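Local coordinates for mitogen-activated protein kinase kinase kinase 7 interacting protein 1 (Anopheles gambiae, PDB 2IRM), which probably acts as an adapter that binds the kinase TAK1 and triggers its autophosphorylation, promoting JNK and NF-kappa-B signalling, at residues S156-L161 against C175-C180. Residues are numbered along the deposited sequence; the frame is centred on the assembly and turned at random.
Sequences SAVLAL and CRALLC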
loop_
_atom_site.group_PDB
_atom_site.type_symbol
_atom_site.label_atom_id
_atom_site.label_comp_id
_atom_site.label_asym_id
_atom_site.label_seq_id
_atom_site.Cartn_x
_atom_site.Cartn_y
_atom_site.Cartn_z
ATOM N N SER A 156 -0.112 4.307 -2.896
ATOM C CA SER A 156 0.767 3.756 -1.879
ATOM C C SER A 156 1.600 2.682 -2.543
ATOM O O SER A 156 1.230 2.184 -3.610
ATOM C CB SER A 156 -0.045 3.144 -0.740
ATOM O OG SER A 156 -0.439 4.138 0.180
ATOM N N ALA A 157 2.707 2.307 -1.905
ATOM C CA ALA A 157 3.636 1.322 -2.464
ATOM C C ALA A 157 4.392 0.576 -1.375
ATOM O O ALA A 157 4.792 1.178 -0.379
ATOM C CB ALA A 157 4.618 2.019 -3.383
ATOM N N VAL A 158 4.594 -0.724 -1.554
ATOM C CA VAL A 158 5.548 -1.457 -0.714
ATOM C C VAL A 158 6.360 -2.397 -1.575
ATOM O O VAL A 158 5.804 -3.289 -2.210
ATOM C CB VAL A 158 4.858 -2.266 0.398
ATOM C CG1 VAL A 158 3.892 -3.284 -0.198
ATOM C CG2 VAL A 158 5.891 -2.950 1.286
ATOM N N LEU A 159 7.673 -2.205 -1.619
ATOM C CA LEU A 159 8.483 -3.110 -2.423
ATOM C C LEU A 159 9.696 -3.680 -1.726
ATOM O O LEU A 159 10.625 -2.970 -1.382
ATOM C CB LEU A 159 8.805 -2.535 -3.819
ATOM C CG LEU A 159 9.399 -1.162 -4.138
ATOM C CD1 LEU A 159 10.869 -1.098 -3.744
ATOM C CD2 LEU A 159 9.270 -0.890 -5.631
ATOM N N ALA A 160 9.643 -4.991 -1.519
ATOM C CA ALA A 160 10.753 -5.771 -0.997
ATOM C C ALA A 160 11.598 -6.257 -2.156
ATOM O O ALA A 160 11.072 -6.815 -3.120
ATOM C CB ALA A 160 10.239 -6.953 -0.186
ATOM N N LEU A 161 12.906 -6.038 -2.046
ATOM C CA LEU A 161 13.864 -6.404 -3.085
ATOM C C LEU A 161 14.943 -7.325 -2.520
ATOM O O LEU A 161 15.856 -6.873 -1.838
ATOM C CB LEU A 161 14.471 -5.131 -3.693
ATOM C CG LEU A 161 15.403 -5.100 -4.914
ATOM C CD1 LEU A 161 16.843 -4.928 -4.486
ATOM C CD2 LEU A 161 15.247 -6.303 -5.839
ATOM N N CYS A 175 0.486 0.607 2.292
ATOM C CA CYS A 175 0.996 -0.768 2.194
ATOM C C CYS A 175 1.991 -1.119 3.306
ATOM O O CYS A 175 2.653 -0.230 3.862
ATOM C CB CYS A 175 1.645 -1.001 0.829
ATOM S SG CYS A 175 0.634 -0.573 -0.599
ATOM N N ARG A 176 2.113 -2.409 3.616
ATOM C CA ARG A 176 2.916 -2.831 4.763
ATOM C C ARG A 176 3.721 -4.106 4.538
ATOM O O ARG A 176 3.304 -4.989 3.790
ATOM C CB ARG A 176 2.010 -2.995 5.987
ATOM C CG ARG A 176 2.722 -2.989 7.337
ATOM C CD ARG A 176 1.724 -3.184 8.460
ATOM N NE ARG A 176 0.686 -2.152 8.486
ATOM C CZ ARG A 176 -0.472 -2.280 9.127
ATOM N NH1 ARG A 176 -0.736 -3.401 9.791
ATOM N NH2 ARG A 176 -1.368 -1.298 9.108
ATOM N N ALA A 177 4.858 -4.195 5.228
ATOM C CA ALA A 177 5.761 -5.339 5.158
ATOM C C ALA A 177 6.078 -5.936 6.537
ATOM O O ALA A 177 6.514 -5.233 7.463
ATOM C CB ALA A 177 7.039 -4.932 4.463
ATOM N N LEU A 178 5.864 -7.245 6.657
ATOM C CA LEU A 178 6.139 -7.982 7.890
ATOM C C LEU A 178 7.155 -9.092 7.672
ATOM O O LEU A 178 7.069 -9.838 6.690
ATOM C CB LEU A 178 4.852 -8.595 8.446
ATOM C CG LEU A 178 3.642 -7.701 8.725
ATOM C CD1 LEU A 178 2.534 -8.475 9.417
ATOM C CD2 LEU A 178 4.013 -6.452 9.525
ATOM N N LEU A 179 8.115 -9.197 8.586
ATOM C CA LEU A 179 9.025 -10.339 8.614
ATOM C C LEU A 179 8.680 -11.240 9.784
ATOM O O LEU A 179 8.500 -10.779 10.917
ATOM C CB LEU A 179 10.484 -9.894 8.715
ATOM C CG LEU A 179 11.604 -10.842 8.247
ATOM C CD1 LEU A 179 11.936 -11.895 9.287
ATOM C CD2 LEU A 179 11.315 -11.516 6.908
ATOM N N CYS A 180 8.586 -12.531 9.508
ATOM C CA CYS A 180 8.325 -13.489 10.557
ATOM C C CYS A 180 9.598 -14.233 10.870
ATOM O O CYS A 180 10.128 -14.974 10.034
ATOM C CB CYS A 180 7.214 -14.447 10.150
ATOM S SG CYS A 180 5.711 -13.576 9.710
#
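Ser-156 meets Cys-175 through carbon rather than oxygen: its CB lies 3.8 Å from Cys-175 SG. The hydroxyl is engaged elsewhere, OG bonding to the backbone N of Asn-174, the residue just before Cys-175, and this ties the turn leading into strand 176-181 to strand 154-163. One residue on, Ala-157 points its methyl away to the other face of its sheet, and what it offers is backbone, its N lying 3.8 Å from Cys-175 SG. That sulfur is swung beside its own backbone N, anti to the carbonyl carbon (chi1 -52°), which brings it alongside the backbone at Ser-156 and Ala-157. Both apolar side-chain pairs involve Val-158, whose branches go to two residues. CG1, set between the backbone N and carbonyl carbon (chi1 59°), touches Cys-175 CB at 3.4 Å. CG2 extends to Ala-177 CB at 3.9 Å. Arg-176, between these two, starts its side chain away from Val-158; farther out, NE forms a salt bridge with Asp-196 OD1 and NH1 a hydrogen bond with Asn-294 OD1. Beyond Val-158 the segments part, and the methyl of Ala-160 packs on Leu-167 and Leu-169 of strand 166-172. The touching parts run nearly parallel, 15° apart, yet they belong to different sheets: backbone bonds join 156-161 to strands 50-59 and 166-172, whereas 176-181 pairs with 268-274 and 189-192. Ser-156, Val-158, Cys-175 and Ala-177 are buried where the two antiparallel sheets pack face against face, in the core of the beta-sandwich characteristic of the PPM (PP2C-type) phosphatase fold.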